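Local coordinates for CheC, inhibitor of MCP methylation / FliN fusion protein (Thermotoga maritima, PDB 4HYN) that forms the CheC-like domain of the flagellar rotor protein FliY, a member of the CheC phosphatase family that probably dephosphorylates the chemotaxis response regulator CheY, at residues 63-66 and 67-71; 194-197 and 198-201. All coordinates share one frame; numbering follows the deposited sequence.

Contact 1: residues 63-66 and 67-71; sequences VEYT and EGLEG
Tyr65 and Gly71 meet through their backbones: Tyr65 N donates to Gly71 O over 2.8 Å, and the bond is nearly straight, 175° at the hydrogen. One residue nearer the bend, Glu70 CA lies 3.4 Å from Tyr65 O and directs its hydrogen at that oxygen, a CA-H...O contact. Beside these, the side chains on one side of the turn pack at their roots, with Tyr65 CB 4.1 Å from Leu69 CB. The Tyr65 ring itself leads away from the returning chain: CG is anti to the carbonyl carbon (chi1 -81°), and the ring lies against Ile134 and Ile132. Leu69 runs on to Ile132 and to Leu124 of helix 103-128, and both residues are buried.

At the bend, Thr66 and Glu67 stand side by side and point the same way. Thr66 OG1 gives a hydrogen bond to the anti lone pair of Glu67 OE1, 2.9 Å away. Thr66 chi1 of 159° swings the hydroxyl opposite its own backbone N to meet the carboxylate, which reaches back because the Glu67 chain bends at chi2. Next comes Gly68, with a positive phi, where any side chain would collide with the carbonyl oxygen of Glu67.

Further out, Glu64 N is bonded to Ser135 OG, while backbone bonds join Glu64 to Ser135 and Thr66 to Asn133 on the neighbouring strand. The whole is the turn of a beta hairpin, joining the adjacent antiparallel strands 57-66 and 71-78 inside the six-stranded sheet of the CheC-like fold.

Contact 2: residues 194-197 and 198-201; sequences YFTK and KQSE
Phe195 overlaps the amide of Gln199 one helical turn further on, the two groups crossing with their planes 45° apart. The nearest approach is Gln199 NE2 to Phe195 CE2, 3.4 Å, and Gln199 CD comes within 3.5 Å of that same carbon. Phe195 CG is anti to the backbone N (chi1 -171°), which carries the ring across to the amide at the end of the extended Gln199 chain; the ring also touches Met11 and Ile15 of helix 6-30 and Leu128 of helix 103-128. An alanine at Phe195 would remove the ring, which is likely to leave the Gln199 amide free to turn and open a gap beside Met11 and Ile15. This is the last turn of the C-terminal helix 185-200, and its backbone bonding loosens here: Gln199 N reaches Phe195 O only weakly, at 124°. Thr196 O collects three donors instead. Ser200 N and Ser200 OG approach Thr196 O at 3.2 Å and 3.0 Å, each tilted from the carbonyl plane, whereas Gln199 N comes from above that plane. On the exposed flank Lys197 and Glu201 carry opposite charges without pairing, Lys197 NZ standing 4.8 Å from Glu201 OE2.

In the fold
Contact 1 comes first along the chain, at a connection between two sheet strands, and contact 2 closes the last helix, their centres about 20 Å apart. Even so, they touch through Tyr194: its OH lies 3.3 Å from Gly68 O in a weak hydrogen bond, and its CE1 is 4.3 Å from Leu69 CD2. Helix 103-128 lies beside both, with Leu124 against Leu69 and Leu128 against Tyr194 and Phe195. The bend at 67-71 is therefore joined to helix 185-200 both directly and by way of a shared helical neighbour. Contact 1 is partly buried, about 14 Å from the centre of the chain; contact 2 is on the surface, about 24 Å out.

Contact 1: residues 63-66 and 67-71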
ATOM      1  N   VAL A  63      -7.119   2.577   3.963  1.00 18.54           N
ATOM      2  CA  VAL A  63      -8.363   1.898   3.694  1.00 19.23           C
ATOM      3  C   VAL A  63      -8.677   0.982   4.891  1.00 20.50           C
ATOM      4  O   VAL A  63      -7.779   0.405   5.512  1.00 19.47           O
ATOM      5  CB  VAL A  63      -8.243   1.126   2.346  1.00 20.17           C
ATOM      6  CG1 VAL A  63      -8.152  -0.376   2.553  1.00 17.92           C
ATOM      7  CG2 VAL A  63      -9.367   1.522   1.411  1.00 20.08           C
ATOM      8  N   GLU A  64      -9.948   0.919   5.260  1.00 22.22           N
ATOM      9  CA  GLU A  64     -10.368   0.095   6.382  1.00 24.40           C
ATOM     10  C   GLU A  64     -10.948  -1.223   5.883  1.00 25.10           C
ATOM     11  O   GLU A  64     -11.824  -1.236   5.017  1.00 24.13           O
ATOM     12  CB  GLU A  64     -11.409   0.843   7.208  1.00 26.51           C
ATOM     13  CG  GLU A  64     -11.690   0.245   8.567  1.00 30.86           C
ATOM     14  CD  GLU A  64     -10.596   0.541   9.566  1.00 34.25           C
ATOM     15  OE1 GLU A  64     -10.144  -0.406  10.255  1.00 33.59           O
ATOM     16  OE2 GLU A  64     -10.201   1.727   9.664  1.00 35.74           O
ATOM     17  N   TYR A  65     -10.432  -2.327   6.415  1.00 26.65           N
ATOM     18  CA  TYR A  65     -10.898  -3.662   6.046  1.00 28.87           C
ATOM     19  C   TYR A  65     -12.087  -4.107   6.888  1.00 29.74           C
ATOM     20  O   TYR A  65     -12.087  -3.951   8.108  1.00 31.18           O
ATOM     21  CB  TYR A  65      -9.774  -4.687   6.186  1.00 28.78           C
ATOM     22  CG  TYR A  65      -8.803  -4.724   5.029  1.00 29.96           C
ATOM     23  CD1 TYR A  65      -7.450  -4.968   5.246  1.00 31.04           C
ATOM     24  CD2 TYR A  65      -9.237  -4.555   3.719  1.00 29.60           C
ATOM     25  CE1 TYR A  65      -6.552  -5.046   4.193  1.00 32.08           C
ATOM     26  CE2 TYR A  65      -8.345  -4.631   2.653  1.00 31.89           C
ATOM     27  CZ  TYR A  65      -7.003  -4.877   2.901  1.00 33.46           C
ATOM     28  OH  TYR A  65      -6.103  -4.941   1.860  1.00 37.84           O
ATOM     29  N   THR A  66     -13.084  -4.689   6.231  1.00 31.60           N
ATOM     30  CA  THR A  66     -14.283  -5.166   6.910  1.00 34.19           C
ATOM     31  C   THR A  66     -14.686  -6.575   6.448  1.00 34.35           C
ATOM     32  O   THR A  66     -14.458  -6.943   5.295  1.00 33.85           O
ATOM     33  CB  THR A  66     -15.463  -4.148   6.753  1.00 35.59           C
ATOM     34  OG1 THR A  66     -16.717  -4.809   6.966  1.00 38.43           O
ATOM     35  CG2 THR A  66     -15.454  -3.486   5.382  1.00 35.13           C
ATOM     36  N   GLU A  67     -15.265  -7.348   7.373  1.00 35.27           N
ATOM     37  CA  GLU A  67     -15.718  -8.733   7.156  1.00 36.57           C
ATOM     38  C   GLU A  67     -14.750  -9.605   6.365  1.00 35.63           C
ATOM     39  O   GLU A  67     -14.651  -9.501   5.145  1.00 37.58           O
ATOM     40  CB  GLU A  67     -17.121  -8.775   6.539  1.00 40.09           C
ATOM     41  CG  GLU A  67     -17.267  -8.090   5.198  1.00 44.37           C
ATOM     42  CD  GLU A  67     -18.607  -7.399   5.059  1.00 50.07           C
ATOM     43  OE1 GLU A  67     -18.689  -6.187   5.370  1.00 51.24           O
ATOM     44  OE2 GLU A  67     -19.579  -8.066   4.643  1.00 52.89           O
ATOM     45  N   GLY A  68     -14.074 -10.503   7.065  1.00 33.52           N
ATOM     46  CA  GLY A  68     -13.093 -11.354   6.413  1.00 31.45           C
ATOM     47  C   GLY A  68     -11.779 -10.941   7.033  1.00 29.74           C
ATOM     48  O   GLY A  68     -11.041 -11.766   7.570  1.00 29.75           O
ATOM     49  N   LEU A  69     -11.502  -9.643   6.952  1.00 26.98           N
ATOM     50  CA  LEU A  69     -10.315  -9.041   7.545  1.00 25.96           C
ATOM     51  C   LEU A  69     -10.766  -7.746   8.202  1.00 26.53           C
ATOM     52  O   LEU A  69     -11.699  -7.094   7.727  1.00 25.86           O
ATOM     53  CB  LEU A  69      -9.241  -8.741   6.497  1.00 21.45           C
ATOM     54  CG  LEU A  69      -8.492  -9.931   5.901  1.00 21.70           C
ATOM     55  CD1 LEU A  69      -7.412  -9.427   4.953  1.00 20.34           C
ATOM     56  CD2 LEU A  69      -7.875 -10.780   7.014  1.00 20.49           C
ATOM     57  N   GLU A  70     -10.141  -7.406   9.323  1.00 27.06           N
ATOM     58  CA  GLU A  70     -10.467  -6.179  10.041  1.00 27.33           C
ATOM     59  C   GLU A  70      -9.188  -5.462  10.407  1.00 24.87           C
ATOM     60  O   GLU A  70      -8.318  -6.017  11.067  1.00 24.90           O
ATOM     61  CB  GLU A  70     -11.272  -6.477  11.309  1.00 31.14           C
ATOM     62  CG  GLU A  70     -12.709  -6.915  11.048  1.00 36.84           C
ATOM     63  CD  GLU A  70     -13.426  -7.408  12.297  1.00 41.16           C
ATOM     64  OE1 GLU A  70     -12.899  -7.200  13.417  1.00 43.74           O
ATOM     65  OE2 GLU A  70     -14.520  -8.010  12.156  1.00 43.56           O
ATOM     66  N   GLY A  71      -9.066  -4.224   9.963  1.00 24.35           N
ATOM     67  CA  GLY A  71      -7.875  -3.471  10.273  1.00 20.98           C
ATOM     68  C   GLY A  71      -7.607  -2.356   9.294  1.00 20.00           C
ATOM     69  O   GLY A  71      -8.284  -2.218   8.263  1.00 17.60           O
TER

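Contact 2: residues 194-197 and 198-201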
ATOM      1  N   TYR A 194      -5.836 -18.056   6.836  1.00 20.13           N
ATOM      2  CA  TYR A 194      -6.602 -18.320   5.621  1.00 19.10           C
ATOM      3  C   TYR A 194      -5.699 -18.932   4.551  1.00 18.31           C
ATOM      4  O   TYR A 194      -6.107 -19.820   3.798  1.00 18.11           O
ATOM      5  CB  TYR A 194      -7.181 -17.024   5.062  1.00 18.93           C
ATOM      6  CG  TYR A 194      -8.405 -16.506   5.768  1.00 22.09           C
ATOM      7  CD1 TYR A 194      -8.419 -15.223   6.318  1.00 23.21           C
ATOM      8  CD2 TYR A 194      -9.563 -17.276   5.858  1.00 23.11           C
ATOM      9  CE1 TYR A 194      -9.552 -14.715   6.936  1.00 23.60           C
ATOM     10  CE2 TYR A 194     -10.707 -16.776   6.478  1.00 25.47           C
ATOM     11  CZ  TYR A 194     -10.690 -15.491   7.017  1.00 25.71           C
ATOM     12  OH  TYR A 194     -11.801 -14.985   7.646  1.00 26.26           O
ATOM     13  N   PHE A 195      -4.478 -18.411   4.481  1.00 16.79           N
ATOM     14  CA  PHE A 195      -3.477 -18.836   3.517  1.00 16.23           C
ATOM     15  C   PHE A 195      -2.991 -20.273   3.717  1.00 18.00           C
ATOM     16  O   PHE A 195      -2.894 -21.035   2.756  1.00 16.64           O
ATOM     17  CB  PHE A 195      -2.293 -17.880   3.580  1.00 13.08           C
ATOM     18  CG  PHE A 195      -1.286 -18.074   2.486  1.00 12.02           C
ATOM     19  CD1 PHE A 195      -1.512 -17.543   1.220  1.00  9.37           C
ATOM     20  CD2 PHE A 195      -0.078 -18.716   2.744  1.00 10.13           C
ATOM     21  CE1 PHE A 195      -0.552 -17.642   0.228  1.00 11.69           C
ATOM     22  CE2 PHE A 195       0.893 -18.825   1.760  1.00 11.03           C
ATOM     23  CZ  PHE A 195       0.659 -18.283   0.494  1.00 14.25           C
ATOM     24  N   THR A 196      -2.675 -20.641   4.954  1.00 19.47           N
ATOM     25  CA  THR A 196      -2.187 -21.989   5.211  1.00 22.26           C
ATOM     26  C   THR A 196      -3.233 -23.066   5.034  1.00 22.67           C
ATOM     27  O   THR A 196      -2.907 -24.182   4.622  1.00 21.76           O
ATOM     28  CB  THR A 196      -1.515 -22.121   6.580  1.00 21.78           C
ATOM     29  OG1 THR A 196      -2.346 -21.541   7.590  1.00 23.43           O
ATOM     30  CG2 THR A 196      -0.192 -21.422   6.553  1.00 21.93           C
ATOM     31  N   LYS A 197      -4.488 -22.719   5.304  1.00 24.25           N
ATOM     32  CA  LYS A 197      -5.585 -23.664   5.147  1.00 27.74           C
ATOM     33  C   LYS A 197      -5.674 -24.178   3.709  1.00 28.33           C
ATOM     34  O   LYS A 197      -5.916 -25.368   3.495  1.00 28.43           O
ATOM     35  CB  LYS A 197      -6.918 -23.040   5.553  1.00 31.10           C
ATOM     36  CG  LYS A 197      -8.106 -23.984   5.393  1.00 36.42           C
ATOM     37  CD  LYS A 197      -9.413 -23.248   5.602  1.00 40.91           C
ATOM     38  CE  LYS A 197     -10.613 -24.143   5.348  1.00 44.91           C
ATOM     39  NZ  LYS A 197     -11.898 -23.401   5.556  1.00 47.61           N
ATOM     40  N   LYS A 198      -5.479 -23.302   2.725  1.00 27.96           N
ATOM     41  CA  LYS A 198      -5.546 -23.773   1.356  1.00 30.70           C
ATOM     42  C   LYS A 198      -4.226 -24.205   0.719  1.00 32.31           C
ATOM     43  O   LYS A 198      -4.208 -24.673  -0.420  1.00 32.76           O
ATOM     44  CB  LYS A 198      -6.388 -22.864   0.450  1.00 30.76           C
ATOM     45  CG  LYS A 198      -5.942 -21.448   0.302  1.00 31.95           C
ATOM     46  CD  LYS A 198      -6.484 -20.870  -1.007  1.00 32.30           C
ATOM     47  CE  LYS A 198      -8.002 -20.886  -1.086  1.00 29.74           C
ATOM     48  NZ  LYS A 198      -8.468 -20.238  -2.351  1.00 28.98           N
ATOM     49  N   GLN A 199      -3.126 -24.060   1.455  1.00 34.60           N
ATOM     50  CA  GLN A 199      -1.825 -24.532   0.979  1.00 36.43           C
ATOM     51  C   GLN A 199      -1.802 -26.020   1.324  1.00 38.30           C
ATOM     52  O   GLN A 199      -1.067 -26.803   0.720  1.00 37.77           O
ATOM     53  CB  GLN A 199      -0.663 -23.829   1.688  1.00 36.51           C
ATOM     54  CG  GLN A 199      -0.062 -22.677   0.893  1.00 38.91           C
ATOM     55  CD  GLN A 199       1.308 -22.231   1.398  1.00 40.29           C
ATOM     56  OE1 GLN A 199       1.608 -22.300   2.593  1.00 41.06           O
ATOM     57  NE2 GLN A 199       2.143 -21.751   0.482  1.00 40.06           N
ATOM     58  N   SER A 200      -2.620 -26.383   2.315  1.00 41.01           N
ATOM     59  CA  SER A 200      -2.766 -27.757   2.790  1.00 44.04           C
ATOM     60  C   SER A 200      -3.696 -28.528   1.865  1.00 46.13           C
ATOM     61  O   SER A 200      -3.582 -29.746   1.733  1.00 47.35           O
ATOM     62  CB  SER A 200      -3.331 -27.774   4.211  1.00 43.25           C
ATOM     63  OG  SER A 200      -2.435 -27.154   5.113  1.00 45.14           O
ATOM     64  N   GLU A 201      -4.648 -27.817   1.266  1.00 48.19           N
ATOM     65  CA  GLU A 201      -5.588 -28.419   0.327  1.00 50.71           C
ATOM     66  C   GLU A 201      -4.855 -28.554  -1.017  1.00 51.64           C
ATOM     67  O   GLU A 201      -5.140 -27.826  -1.971  1.00 52.03           O
ATOM     68  CB  GLU A 201      -6.832 -27.529   0.169  1.00 51.83           C
ATOM     69  CG  GLU A 201      -7.620 -27.271   1.461  1.00 53.71           C
ATOM     70  CD  GLU A 201      -8.697 -26.178   1.325  1.00 55.63           C
ATOM     71  OE1 GLU A 201      -8.727 -25.454   0.300  1.00 54.89           O
ATOM     72  OE2 GLU A 201      -9.513 -26.035   2.264  1.00 55.92           O
TER